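Local coordinates for protein beta-glucuronidase (Dictyoglomus thermophilum, PDB 6XXW) that probably hydrolyses beta-D-glucuronides to release glucuronic acid, acting as a glycosyl hydrolase family 2 beta-glucuronidase, at residues Glu28-Lys33 and Lys193-Asp198; Ile91-Gly96 and Asn135-Met140; Asn109-His114 and Ser126-Tyr131. All blocks are in the same frame, centred on the assembly; numbering follows the deposited sequence.

Contact 1. Residues Glu28-Lys33 and Lys193-Asp198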
ATOM      1  N   GLU A  28     -24.816 -27.956  36.298  1.00 21.14           N
ATOM      2  CA  GLU A  28     -24.758 -28.894  37.414  1.00 27.05           C
ATOM      3  C   GLU A  28     -24.819 -30.346  36.955  1.00 29.15           C
ATOM      4  O   GLU A  28     -24.394 -31.241  37.690  1.00 26.83           O
ATOM      5  CB  GLU A  28     -25.916 -28.617  38.388  1.00 27.20           C
ATOM      6  CG  GLU A  28     -25.895 -27.233  39.020  1.00 25.09           C
ATOM      7  CD  GLU A  28     -26.630 -26.172  38.210  1.00 26.75           C
ATOM      8  OE1 GLU A  28     -26.685 -26.290  36.967  1.00 29.12           O
ATOM      9  OE2 GLU A  28     -27.150 -25.212  38.818  1.00 28.59           O
ATOM     10  N   THR A  29     -25.360 -30.609  35.768  1.00 23.08           N
ATOM     11  CA  THR A  29     -25.596 -31.975  35.334  1.00 22.76           C
ATOM     12  C   THR A  29     -24.893 -32.333  34.031  1.00 27.48           C
ATOM     13  O   THR A  29     -25.083 -33.449  33.528  1.00 23.15           O
ATOM     14  CB  THR A  29     -27.106 -32.214  35.199  1.00 24.70           C
ATOM     15  OG1 THR A  29     -27.619 -31.454  34.097  1.00 24.22           O
ATOM     16  CG2 THR A  29     -27.810 -31.755  36.468  1.00 24.23           C
ATOM     17  N   ARG A  30     -24.085 -31.433  33.470  1.00 22.40           N
ATOM     18  CA  ARG A  30     -23.457 -31.672  32.173  1.00 21.93           C
ATOM     19  C   ARG A  30     -22.023 -31.160  32.175  1.00 22.30           C
ATOM     20  O   ARG A  30     -21.773 -30.026  32.584  1.00 23.41           O
ATOM     21  CB  ARG A  30     -24.242 -30.985  31.053  1.00 21.85           C
ATOM     22  CG  ARG A  30     -25.714 -31.378  30.982  1.00 22.75           C
ATOM     23  CD  ARG A  30     -26.396 -30.714  29.815  1.00 22.96           C
ATOM     24  NE  ARG A  30     -27.712 -31.300  29.576  1.00 24.38           N
ATOM     25  CZ  ARG A  30     -28.282 -31.375  28.382  1.00 20.68           C
ATOM     26  NH1 ARG A  30     -27.648 -30.898  27.314  1.00 19.88           N
ATOM     27  NH2 ARG A  30     -29.484 -31.912  28.268  1.00 22.78           N
ATOM     28  N   GLU A  31     -21.099 -31.990  31.700  1.00 25.84           N
ATOM     29  CA  GLU A  31     -19.710 -31.614  31.479  1.00 25.32           C
ATOM     30  C   GLU A  31     -19.467 -31.389  29.994  1.00 30.50           C
ATOM     31  O   GLU A  31     -20.107 -32.016  29.145  1.00 23.10           O
ATOM     32  CB  GLU A  31     -18.758 -32.700  31.989  1.00 26.77           C
ATOM     33  CG  GLU A  31     -18.530 -32.671  33.482  1.00 32.91           C
ATOM     34  CD  GLU A  31     -17.549 -33.740  33.931  1.00 42.10           C
ATOM     35  OE1 GLU A  31     -17.969 -34.670  34.660  1.00 41.72           O
ATOM     36  OE2 GLU A  31     -16.360 -33.651  33.546  1.00 43.77           O
ATOM     37  N   VAL A  32     -18.541 -30.483  29.684  1.00 21.28           N
ATOM     38  CA  VAL A  32     -18.142 -30.200  28.314  1.00 22.93           C
ATOM     39  C   VAL A  32     -16.621 -30.236  28.254  1.00 27.13           C
ATOM     40  O   VAL A  32     -15.953 -29.601  29.076  1.00 26.82           O
ATOM     41  CB  VAL A  32     -18.670 -28.836  27.822  1.00 25.98           C
ATOM     42  CG1 VAL A  32     -18.159 -28.555  26.413  1.00 28.13           C
ATOM     43  CG2 VAL A  32     -20.197 -28.795  27.867  1.00 22.25           C
ATOM     44  N   LYS A  33     -16.080 -30.985  27.293  1.00 21.98           N
ATOM     45  CA  LYS A  33     -14.643 -31.090  27.053  1.00 22.55           C
ATOM     46  C   LYS A  33     -14.369 -30.631  25.626  1.00 22.47           C
ATOM     47  O   LYS A  33     -14.851 -31.249  24.674  1.00 22.06           O
ATOM     48  CB  LYS A  33     -14.162 -32.534  27.253  1.00 23.74           C
ATOM     49  CG  LYS A  33     -12.667 -32.752  27.025  1.00 29.58           C
ATOM     50  CD  LYS A  33     -11.842 -31.814  27.902  1.00 42.30           C
ATOM     51  CE  LYS A  33     -10.370 -32.205  27.918  1.00 33.46           C
ATOM     52  NZ  LYS A  33      -9.505 -31.005  27.992  1.00 38.54           N
ATOM     53  N   LYS A 193     -28.756 -40.029  31.417  1.00 25.18           N
ATOM     54  CA  LYS A 193     -29.343 -40.955  30.454  1.00 27.87           C
ATOM     55  C   LYS A 193     -30.729 -40.512  30.011  1.00 27.99           C
ATOM     56  O   LYS A 193     -31.134 -40.790  28.876  1.00 30.84           O
ATOM     57  CB  LYS A 193     -29.388 -42.370  31.043  1.00 33.36           C
ATOM     58  CG  LYS A 193     -28.010 -42.893  31.434  1.00 36.67           C
ATOM     59  CD  LYS A 193     -27.349 -43.555  30.229  1.00 40.79           C
ATOM     60  CE  LYS A 193     -26.199 -44.465  30.635  1.00 54.88           C
ATOM     61  NZ  LYS A 193     -26.545 -45.924  30.628  1.00 56.39           N
ATOM     62  N   VAL A 194     -31.471 -39.843  30.890  1.00 25.99           N
ATOM     63  CA  VAL A 194     -32.715 -39.169  30.541  1.00 27.57           C
ATOM     64  C   VAL A 194     -32.454 -37.678  30.707  1.00 24.71           C
ATOM     65  O   VAL A 194     -32.061 -37.228  31.791  1.00 26.73           O
ATOM     66  CB  VAL A 194     -33.883 -39.641  31.425  1.00 33.59           C
ATOM     67  CG1 VAL A 194     -35.188 -38.942  31.044  1.00 29.14           C
ATOM     68  CG2 VAL A 194     -34.026 -41.156  31.345  1.00 25.46           C
ATOM     69  N   TYR A 195     -32.667 -36.908  29.643  1.00 24.97           N
ATOM     70  CA  TYR A 195     -32.063 -35.586  29.551  1.00 23.52           C
ATOM     71  C   TYR A 195     -32.914 -34.686  28.665  1.00 28.44           C
ATOM     72  O   TYR A 195     -33.773 -35.152  27.917  1.00 21.91           O
ATOM     73  CB  TYR A 195     -30.636 -35.673  28.992  1.00 19.88           C
ATOM     74  CG  TYR A 195     -30.553 -36.141  27.544  1.00 25.61           C
ATOM     75  CD1 TYR A 195     -30.815 -37.464  27.199  1.00 24.59           C
ATOM     76  CD2 TYR A 195     -30.201 -35.261  26.526  1.00 24.18           C
ATOM     77  CE1 TYR A 195     -30.746 -37.890  25.885  1.00 28.63           C
ATOM     78  CE2 TYR A 195     -30.120 -35.684  25.207  1.00 24.92           C
ATOM     79  CZ  TYR A 195     -30.395 -37.001  24.902  1.00 27.17           C
ATOM     80  OH  TYR A 195     -30.320 -37.427  23.605  1.00 26.69           O
ATOM     81  N   ILE A 196     -32.644 -33.385  28.746  1.00 20.79           N
ATOM     82  CA  ILE A 196     -33.315 -32.391  27.915  1.00 24.06           C
ATOM     83  C   ILE A 196     -32.701 -32.468  26.520  1.00 25.90           C
ATOM     84  O   ILE A 196     -31.545 -32.093  26.330  1.00 23.06           O
ATOM     85  CB  ILE A 196     -33.170 -30.981  28.495  1.00 25.37           C
ATOM     86  CG1 ILE A 196     -33.819 -30.888  29.874  1.00 25.48           C
ATOM     87  CG2 ILE A 196     -33.740 -29.946  27.519  1.00 20.73           C
ATOM     88  CD1 ILE A 196     -32.977 -30.091  30.861  1.00 24.28           C
ATOM     89  N   LYS A 197     -33.472 -32.953  25.544  1.00 25.09           N
ATOM     90  CA  LYS A 197     -32.941 -33.133  24.197  1.00 26.25           C
ATOM     91  C   LYS A 197     -33.032 -31.860  23.368  1.00 28.90           C
ATOM     92  O   LYS A 197     -32.139 -31.580  22.561  1.00 29.77           O
ATOM     93  CB  LYS A 197     -33.684 -34.260  23.473  1.00 27.02           C
ATOM     94  CG  LYS A 197     -33.518 -35.654  24.099  1.00 29.18           C
ATOM     95  CD  LYS A 197     -34.213 -36.721  23.240  1.00 34.57           C
ATOM     96  CE  LYS A 197     -33.787 -36.605  21.777  1.00 39.11           C
ATOM     97  NZ  LYS A 197     -34.118 -37.814  20.948  1.00 67.50           N
ATOM     98  N   ASP A 198     -34.102 -31.097  23.553  1.00 20.92           N
ATOM     99  CA  ASP A 198     -34.368 -29.893  22.779  1.00 21.66           C
ATOM    100  C   ASP A 198     -35.480 -29.145  23.495  1.00 24.03           C
ATOM    101  O   ASP A 198     -36.147 -29.686  24.378  1.00 21.88           O
ATOM    102  CB  ASP A 198     -34.766 -30.230  21.333  1.00 25.49           C
ATOM    103  CG  ASP A 198     -34.505 -29.087  20.367  1.00 29.56           C
ATOM    104  OD1 ASP A 198     -33.788 -28.136  20.721  1.00 28.47           O
ATOM    105  OD2 ASP A 198     -35.024 -29.141  19.241  1.00 34.46           O
TER
HETATM  106  O   HOH W   1     -29.083 -31.839  24.942  1.00 30.10           O
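R30 reaches from the chain just before strand 32-43 to the backbone of I196, where the chain passes from the N-terminal sugar-binding domain of a family 2 glycosidase into the domain that follows it. Between the two segments the direct polar link is a hydrogen bond from R30 NH2 to I196 O at 2.8 Å. It enters at a C=O...N angle of 127°, with the donor tilted from the carbonyl plane, while the oxygen itself lies nearly in the plane of the guanidinium. The neighbouring nitrogen R30 NH1 gives to water 1 at 2.9 Å, and that water gives to I196 O at 2.8 Å, so two donors grip one carbonyl oxygen.

The counter-charge to R30 comes from outside the two segments. D274, on strand 273-280, makes a salt bridge to R30 NH2 and accepts from I196 N through the same OD2, while its OD1 takes T29 OG1. The acid thus fixes both the arginine and the backbone it binds.

Van der Waals contact is slight. R30 runs extended from CG to NE, which carries its end group as far as the carbon I196 CB, 3.8 Å from NH2. With Y195 CG set between its backbone N and carbonyl carbon (chi1 66°), the ring turns its rim to the arginine: R30 NH2 lies near the ring plane, 3.8 Å from Y195 CD2.

Contact 2. Residues Ile91-Gly96 and Asn135-Met140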
ATOM      1  N   ILE A  91     -22.642 -39.828  26.339  1.00 20.85           N
ATOM      2  CA  ILE A  91     -21.442 -39.131  25.901  1.00 21.59           C
ATOM      3  C   ILE A  91     -21.648 -38.751  24.446  1.00 20.61           C
ATOM      4  O   ILE A  91     -21.797 -39.631  23.589  1.00 21.74           O
ATOM      5  CB  ILE A  91     -20.190 -39.994  26.073  1.00 20.35           C
ATOM      6  CG1 ILE A  91     -20.079 -40.481  27.523  1.00 20.17           C
ATOM      7  CG2 ILE A  91     -18.942 -39.215  25.632  1.00 23.58           C
ATOM      8  CD1 ILE A  91     -18.883 -41.390  27.744  1.00 18.40           C
ATOM      9  N   PHE A  92     -21.680 -37.453  24.169  1.00 19.82           N
ATOM     10  CA  PHE A  92     -21.941 -36.967  22.823  1.00 23.01           C
ATOM     11  C   PHE A  92     -20.677 -36.345  22.252  1.00 24.19           C
ATOM     12  O   PHE A  92     -19.969 -35.601  22.939  1.00 21.36           O
ATOM     13  CB  PHE A  92     -23.076 -35.943  22.804  1.00 21.11           C
ATOM     14  CG  PHE A  92     -24.430 -36.523  23.140  1.00 24.40           C
ATOM     15  CD1 PHE A  92     -25.214 -37.103  22.153  1.00 27.99           C
ATOM     16  CD2 PHE A  92     -24.910 -36.482  24.437  1.00 20.91           C
ATOM     17  CE1 PHE A  92     -26.460 -37.639  22.455  1.00 23.46           C
ATOM     18  CE2 PHE A  92     -26.152 -37.015  24.756  1.00 23.76           C
ATOM     19  CZ  PHE A  92     -26.932 -37.591  23.760  1.00 20.99           C
ATOM     20  N   LEU A  93     -20.403 -36.655  20.997  1.00 20.14           N
ATOM     21  CA  LEU A  93     -19.297 -36.062  20.262  1.00 20.04           C
ATOM     22  C   LEU A  93     -19.892 -35.153  19.206  1.00 20.89           C
ATOM     23  O   LEU A  93     -20.626 -35.627  18.340  1.00 20.15           O
ATOM     24  CB  LEU A  93     -18.437 -37.148  19.626  1.00 23.29           C
ATOM     25  CG  LEU A  93     -17.367 -36.729  18.625  1.00 24.53           C
ATOM     26  CD1 LEU A  93     -16.371 -35.820  19.288  1.00 27.44           C
ATOM     27  CD2 LEU A  93     -16.687 -37.971  18.140  1.00 32.07           C
ATOM     28  N   ARG A  94     -19.581 -33.863  19.282  1.00 21.07           N
ATOM     29  CA  ARG A  94     -20.175 -32.851  18.417  1.00 21.26           C
ATOM     30  C   ARG A  94     -19.095 -32.196  17.561  1.00 20.74           C
ATOM     31  O   ARG A  94     -18.029 -31.825  18.067  1.00 18.94           O
ATOM     32  CB  ARG A  94     -20.908 -31.802  19.263  1.00 22.58           C
ATOM     33  CG  ARG A  94     -21.181 -30.476  18.578  1.00 23.79           C
ATOM     34  CD  ARG A  94     -22.481 -30.527  17.793  1.00 29.20           C
ATOM     35  NE  ARG A  94     -23.636 -30.774  18.651  1.00 42.59           N
ATOM     36  CZ  ARG A  94     -24.487 -29.835  19.056  1.00 38.60           C
ATOM     37  NH1 ARG A  94     -24.312 -28.567  18.685  1.00 29.33           N
ATOM     38  NH2 ARG A  94     -25.509 -30.166  19.841  1.00 32.24           N
ATOM     39  N   VAL A  95     -19.370 -32.066  16.266  1.00 17.56           N
ATOM     40  CA  VAL A  95     -18.499 -31.341  15.340  1.00 18.69           C
ATOM     41  C   VAL A  95     -19.272 -30.110  14.889  1.00 19.04           C
ATOM     42  O   VAL A  95     -20.363 -30.232  14.321  1.00 20.57           O
ATOM     43  CB  VAL A  95     -18.078 -32.204  14.138  1.00 19.79           C
ATOM     44  CG1 VAL A  95     -17.186 -31.394  13.182  1.00 22.80           C
ATOM     45  CG2 VAL A  95     -17.369 -33.458  14.597  1.00 19.76           C
ATOM     46  N   GLY A  96     -18.726 -28.927  15.169  1.00 21.55           N
ATOM     47  CA  GLY A  96     -19.457 -27.709  14.883  1.00 20.92           C
ATOM     48  C   GLY A  96     -19.696 -27.503  13.398  1.00 19.33           C
ATOM     49  O   GLY A  96     -20.775 -27.059  12.993  1.00 21.39           O
ATOM     50  N   ASN A 135      -8.212 -42.703  24.067  1.00 19.88           N
ATOM     51  CA  ASN A 135      -9.082 -42.930  22.929  1.00 25.86           C
ATOM     52  C   ASN A 135      -8.526 -42.150  21.746  1.00 19.01           C
ATOM     53  O   ASN A 135      -7.741 -41.216  21.919  1.00 21.94           O
ATOM     54  CB  ASN A 135     -10.509 -42.493  23.231  1.00 21.06           C
ATOM     55  CG  ASN A 135     -11.137 -43.307  24.340  1.00 28.14           C
ATOM     56  OD1 ASN A 135     -11.949 -44.192  24.086  1.00 28.42           O
ATOM     57  ND2 ASN A 135     -10.747 -43.022  25.581  1.00 20.55           N
ATOM     58  N   ILE A 136      -8.924 -42.552  20.543  1.00 21.09           N
ATOM     59  CA  ILE A 136      -8.493 -41.897  19.309  1.00 21.82           C
ATOM     60  C   ILE A 136      -9.739 -41.458  18.546  1.00 21.68           C
ATOM     61  O   ILE A 136     -10.610 -42.282  18.250  1.00 22.56           O
ATOM     62  CB  ILE A 136      -7.631 -42.826  18.435  1.00 20.91           C
ATOM     63  CG1 ILE A 136      -6.416 -43.336  19.216  1.00 22.92           C
ATOM     64  CG2 ILE A 136      -7.237 -42.139  17.129  1.00 20.28           C
ATOM     65  CD1 ILE A 136      -5.530 -42.248  19.737  1.00 28.34           C
ATOM     66  N   ILE A 137      -9.825 -40.168  18.231  1.00 19.13           N
ATOM     67  CA  ILE A 137     -10.842 -39.672  17.316  1.00 17.64           C
ATOM     68  C   ILE A 137     -10.181 -39.377  15.978  1.00 20.04           C
ATOM     69  O   ILE A 137      -9.075 -38.814  15.917  1.00 20.60           O
ATOM     70  CB  ILE A 137     -11.564 -38.429  17.862  1.00 24.84           C
ATOM     71  CG1 ILE A 137     -12.495 -37.876  16.771  1.00 25.63           C
ATOM     72  CG2 ILE A 137     -10.555 -37.383  18.334  1.00 28.78           C
ATOM     73  CD1 ILE A 137     -13.492 -36.863  17.265  1.00 26.30           C
ATOM     74  N   GLU A 138     -10.838 -39.785  14.903  1.00 18.06           N
ATOM     75  CA  GLU A 138     -10.392 -39.422  13.568  1.00 17.49           C
ATOM     76  C   GLU A 138     -11.574 -38.856  12.803  1.00 22.56           C
ATOM     77  O   GLU A 138     -12.686 -39.383  12.880  1.00 21.01           O
ATOM     78  CB  GLU A 138      -9.787 -40.624  12.838  1.00 19.80           C
ATOM     79  CG  GLU A 138      -8.506 -41.126  13.498  1.00 20.31           C
ATOM     80  CD  GLU A 138      -7.995 -42.403  12.882  1.00 30.29           C
ATOM     81  OE1 GLU A 138      -7.064 -42.319  12.048  1.00 27.07           O
ATOM     82  OE2 GLU A 138      -8.530 -43.485  13.228  1.00 27.14           O
ATOM     83  N   ILE A 139     -11.338 -37.760  12.088  1.00 17.95           N
ATOM     84  CA  ILE A 139     -12.382 -37.094  11.328  1.00 19.02           C
ATOM     85  C   ILE A 139     -11.900 -36.971   9.892  1.00 21.59           C
ATOM     86  O   ILE A 139     -10.846 -36.379   9.636  1.00 19.42           O
ATOM     87  CB  ILE A 139     -12.750 -35.719  11.913  1.00 21.76           C
ATOM     88  CG1 ILE A 139     -13.310 -35.903  13.330  1.00 21.26           C
ATOM     89  CG2 ILE A 139     -13.767 -34.999  10.989  1.00 21.50           C
ATOM     90  CD1 ILE A 139     -13.506 -34.623  14.132  1.00 18.89           C
ATOM     91  N   MET A 140     -12.643 -37.569   8.966  1.00 17.91           N
ATOM     92  CA  MET A 140     -12.389 -37.398   7.549  1.00 19.05           C
ATOM     93  C   MET A 140     -13.247 -36.245   7.052  1.00 22.05           C
ATOM     94  O   MET A 140     -14.426 -36.139   7.401  1.00 21.86           O
ATOM     95  CB  MET A 140     -12.708 -38.688   6.780  1.00 18.90           C
ATOM     96  CG  MET A 140     -12.368 -38.677   5.296  1.00 17.02           C
ATOM     97  SD  MET A 140     -13.511 -37.693   4.260  1.00 26.32           S
ATOM     98  CE  MET A 140     -15.063 -38.574   4.470  1.00 23.99           C
TER
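L93 and I137 meet tip to tip, methyl against methyl. I137 CD1 sits 3.5 Å from L93 CD2, tighter than an ordinary van der Waals contact, and 3.7 Å from L93 CD1, so one isoleucine methyl presses on both prongs of the leucine. I137 is stretched out to do this: CG1 stands anti to the backbone N (chi1 173°) and CD1 continues the line (chi2 167°). Two residues further along, V95 and I139 pass alongside each other in opposite directions, touching more lightly where V95 CG2 comes to 4.1 Å from I139 CD1.

The CA atoms of L93 and I137 are 9.7 Å apart, the spacing of two layers packed face to face. This is the interior of the beta sandwich of the sugar-binding domain, all four side chains being buried and aliphatic. The strand carrying L93 and V95 is held in its layer by backbone bonds to A123 and F121, while strand 134-142 pairs with 73-81 and 101-106.

The next shell comes from these last two strands and from 185-191: V104 and V106 of strand 101-106 and I188 of strand 185-191 close round L93, F80 lies against I137, and S102 against I139. On the other face of strand 90-99, R94 turns from the core and forms a salt bridge through NE to E122, with NH2 bonded to L22 O.

Contact 3. Residues Asn109-His114 and Ser126-Tyr131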
ATOM      1  N   ASN A 109     -14.235 -46.792  14.940  1.00 19.74           N
ATOM      2  CA  ASN A 109     -15.654 -47.034  14.721  1.00 20.02           C
ATOM      3  C   ASN A 109     -16.327 -45.797  14.139  1.00 25.71           C
ATOM      4  O   ASN A 109     -16.253 -44.719  14.731  1.00 20.57           O
ATOM      5  CB  ASN A 109     -16.328 -47.400  16.036  1.00 21.11           C
ATOM      6  CG  ASN A 109     -15.779 -48.668  16.636  1.00 25.13           C
ATOM      7  OD1 ASN A 109     -16.193 -49.758  16.256  1.00 24.07           O
ATOM      8  ND2 ASN A 109     -14.831 -48.536  17.576  1.00 22.66           N
ATOM      9  N   LEU A 110     -17.026 -45.965  13.013  1.00 21.01           N
ATOM     10  CA  LEU A 110     -17.789 -44.867  12.421  1.00 20.95           C
ATOM     11  C   LEU A 110     -19.000 -44.549  13.293  1.00 27.21           C
ATOM     12  O   LEU A 110     -19.906 -45.376  13.432  1.00 27.18           O
ATOM     13  CB  LEU A 110     -18.227 -45.240  11.010  1.00 28.18           C
ATOM     14  CG  LEU A 110     -19.209 -44.231  10.418  1.00 31.75           C
ATOM     15  CD1 LEU A 110     -18.448 -42.977   9.979  1.00 26.74           C
ATOM     16  CD2 LEU A 110     -19.996 -44.857   9.269  1.00 25.96           C
ATOM     17  N   VAL A 111     -19.033 -43.354  13.881  1.00 21.56           N
ATOM     18  CA  VAL A 111     -20.143 -42.974  14.746  1.00 23.20           C
ATOM     19  C   VAL A 111     -21.152 -42.059  14.055  1.00 26.89           C
ATOM     20  O   VAL A 111     -22.317 -42.015  14.479  1.00 23.29           O
ATOM     21  CB  VAL A 111     -19.640 -42.325  16.056  1.00 25.04           C
ATOM     22  CG1 VAL A 111     -18.750 -43.300  16.821  1.00 25.53           C
ATOM     23  CG2 VAL A 111     -18.901 -41.007  15.791  1.00 22.07           C
ATOM     24  N   THR A 112     -20.754 -41.343  13.006  1.00 24.40           N
ATOM     25  CA  THR A 112     -21.711 -40.575  12.224  1.00 21.91           C
ATOM     26  C   THR A 112     -21.043 -40.080  10.949  1.00 24.68           C
ATOM     27  O   THR A 112     -19.814 -40.059  10.823  1.00 22.39           O
ATOM     28  CB  THR A 112     -22.291 -39.384  13.005  1.00 31.06           C
ATOM     29  OG1 THR A 112     -23.375 -38.817  12.262  1.00 33.80           O
ATOM     30  CG2 THR A 112     -21.243 -38.327  13.229  1.00 25.40           C
ATOM     31  N   LYS A 113     -21.894 -39.706  10.003  1.00 24.56           N
ATOM     32  CA  LYS A 113     -21.515 -39.114   8.734  1.00 22.98           C
ATOM     33  C   LYS A 113     -22.353 -37.859   8.564  1.00 29.25           C
ATOM     34  O   LYS A 113     -23.446 -37.750   9.130  1.00 24.52           O
ATOM     35  CB  LYS A 113     -21.765 -40.079   7.567  1.00 27.46           C
ATOM     36  N   HIS A 114     -21.841 -36.902   7.795  1.00 20.93           N
ATOM     37  CA  HIS A 114     -22.600 -35.679   7.630  1.00 20.65           C
ATOM     38  C   HIS A 114     -22.302 -35.040   6.287  1.00 25.66           C
ATOM     39  O   HIS A 114     -21.170 -35.082   5.787  1.00 21.52           O
ATOM     40  CB  HIS A 114     -22.310 -34.682   8.746  1.00 23.25           C
ATOM     41  CG  HIS A 114     -23.195 -33.482   8.714  1.00 19.49           C
ATOM     42  ND1 HIS A 114     -22.784 -32.271   8.196  1.00 20.34           N
ATOM     43  CD2 HIS A 114     -24.474 -33.307   9.121  1.00 22.24           C
ATOM     44  CE1 HIS A 114     -23.768 -31.395   8.309  1.00 24.66           C
ATOM     45  NE2 HIS A 114     -24.808 -32.001   8.858  1.00 24.98           N
ATOM     46  N   SER A 126     -20.788 -43.514  23.741  1.00 20.14           N
ATOM     47  CA  SER A 126     -20.406 -44.283  24.926  1.00 19.19           C
ATOM     48  C   SER A 126     -20.143 -45.750  24.590  1.00 24.33           C
ATOM     49  O   SER A 126     -19.337 -46.404  25.263  1.00 27.40           O
ATOM     50  CB  SER A 126     -21.487 -44.161  26.002  1.00 24.72           C
ATOM     51  OG  SER A 126     -22.699 -44.708  25.543  1.00 32.13           O
ATOM     52  N   LYS A 127     -20.771 -46.266  23.531  1.00 23.57           N
ATOM     53  CA  LYS A 127     -20.560 -47.654  23.133  1.00 25.84           C
ATOM     54  C   LYS A 127     -19.152 -47.903  22.612  1.00 22.09           C
ATOM     55  O   LYS A 127     -18.724 -49.056  22.551  1.00 21.62           O
ATOM     56  CB  LYS A 127     -21.581 -48.055  22.061  1.00 28.78           C
ATOM     57  N   PHE A 128     -18.416 -46.859  22.239  1.00 22.19           N
ATOM     58  CA  PHE A 128     -17.142 -47.049  21.560  1.00 19.68           C
ATOM     59  C   PHE A 128     -15.929 -46.563  22.337  1.00 22.34           C
ATOM     60  O   PHE A 128     -14.809 -46.701  21.831  1.00 22.69           O
ATOM     61  CB  PHE A 128     -17.161 -46.345  20.196  1.00 21.04           C
ATOM     62  CG  PHE A 128     -18.375 -46.662  19.366  1.00 24.46           C
ATOM     63  CD1 PHE A 128     -18.465 -47.864  18.687  1.00 27.34           C
ATOM     64  CD2 PHE A 128     -19.419 -45.758  19.265  1.00 25.56           C
ATOM     65  CE1 PHE A 128     -19.584 -48.163  17.903  1.00 34.10           C
ATOM     66  CE2 PHE A 128     -20.538 -46.050  18.489  1.00 31.88           C
ATOM     67  CZ  PHE A 128     -20.616 -47.254  17.809  1.00 29.58           C
ATOM     68  N   VAL A 129     -16.105 -46.005  23.541  1.00 24.55           N
ATOM     69  CA  VAL A 129     -14.996 -45.390  24.265  1.00 23.46           C
ATOM     70  C   VAL A 129     -14.363 -46.396  25.217  1.00 29.11           C
ATOM     71  O   VAL A 129     -14.998 -47.351  25.678  1.00 27.67           O
ATOM     72  CB  VAL A 129     -15.446 -44.126  25.030  1.00 26.04           C
ATOM     73  CG1 VAL A 129     -15.835 -43.010  24.059  1.00 22.87           C
ATOM     74  CG2 VAL A 129     -16.581 -44.446  25.969  1.00 28.20           C
ATOM     75  N   ASN A 130     -13.083 -46.160  25.509  1.00 23.40           N
ATOM     76  CA  ASN A 130     -12.345 -46.867  26.547  1.00 25.38           C
ATOM     77  C   ASN A 130     -12.352 -45.976  27.784  1.00 23.42           C
ATOM     78  O   ASN A 130     -11.743 -44.901  27.784  1.00 25.40           O
ATOM     79  CB  ASN A 130     -10.919 -47.159  26.085  1.00 28.00           C
ATOM     80  CG  ASN A 130     -10.874 -47.809  24.721  1.00 30.38           C
ATOM     81  OD1 ASN A 130     -11.568 -48.793  24.480  1.00 32.29           O
ATOM     82  ND2 ASN A 130     -10.052 -47.269  23.819  1.00 27.37           N
ATOM     83  N   TYR A 131     -13.041 -46.417  28.830  1.00 22.84           N
ATOM     84  CA  TYR A 131     -13.194 -45.602  30.026  1.00 23.11           C
ATOM     85  C   TYR A 131     -11.913 -45.590  30.857  1.00 28.95           C
ATOM     86  O   TYR A 131     -11.293 -46.631  31.095  1.00 26.41           O
ATOM     87  CB  TYR A 131     -14.360 -46.115  30.862  1.00 25.41           C
ATOM     88  CG  TYR A 131     -15.699 -45.848  30.215  1.00 27.48           C
ATOM     89  CD1 TYR A 131     -16.344 -44.629  30.391  1.00 25.26           C
ATOM     90  CD2 TYR A 131     -16.308 -46.805  29.413  1.00 24.51           C
ATOM     91  CE1 TYR A 131     -17.569 -44.377  29.805  1.00 26.20           C
ATOM     92  CE2 TYR A 131     -17.527 -46.561  28.811  1.00 27.04           C
ATOM     93  CZ  TYR A 131     -18.152 -45.344  29.009  1.00 27.18           C
ATOM     94  OH  TYR A 131     -19.369 -45.100  28.418  1.00 29.24           O
TER
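F128 pushes its ring in between N109 and V111, touching one with each flank. The packing is tight here: N109 CB is 3.4 Å from F128 CD1, and V111 CG1 is 3.5 Å from F128 CD2. The N109 amide follows its CB along the CD1 flank, its plane turned 30° from the ring, and its ND2 is tied to V106 O. With F128 CG anti to its carbonyl carbon (chi1 -49°), the ring points at the strand while K127 CB covers one face, 4.1 Å above the ring centre. Cutting F128 back to an alanine is likely to leave V111 CG1 and N109 CB without the ring they rest on, opening a gap between loop and strand.

The remainder is looser and lies toward the surface. L110 and V129 point away from the opposing segment, L110 being exposed, and none of the three touching residues is fully buried.

F128 O accepts from N107 ND2, which fixes the loop between strands 121-124 and 134-142 at the turn joining 101-106 to 109-115. V111 packs inward on V104, V106 and A123, and at the far end of its strand H114 NE2 is hydrogen-bonded to E397 OE1 on helix 385-402.

In the fold
From the N terminus the chain passes 28-33 and then builds the sugar-binding sandwich before returning at 193-198, so contact 1 closes a loop of about 160 residues. Contact 2 is nested in that loop, joining strands 90-99 and 134-142 across the sandwich interior. Contact 3, nested again inside contact 2, ties strand 109-115 to the loop before strand 134-142, at the surface of the same domain; none of them crosses another. Contact 1 belongs to the seam with the next domain. Contacts 2 and 3 have centres about 8 Å apart and share a probable hydrogen bond, N135 OD1 to N130 N. Contact 1 meets contact 2 where Y195 OH packs on F92 CZ.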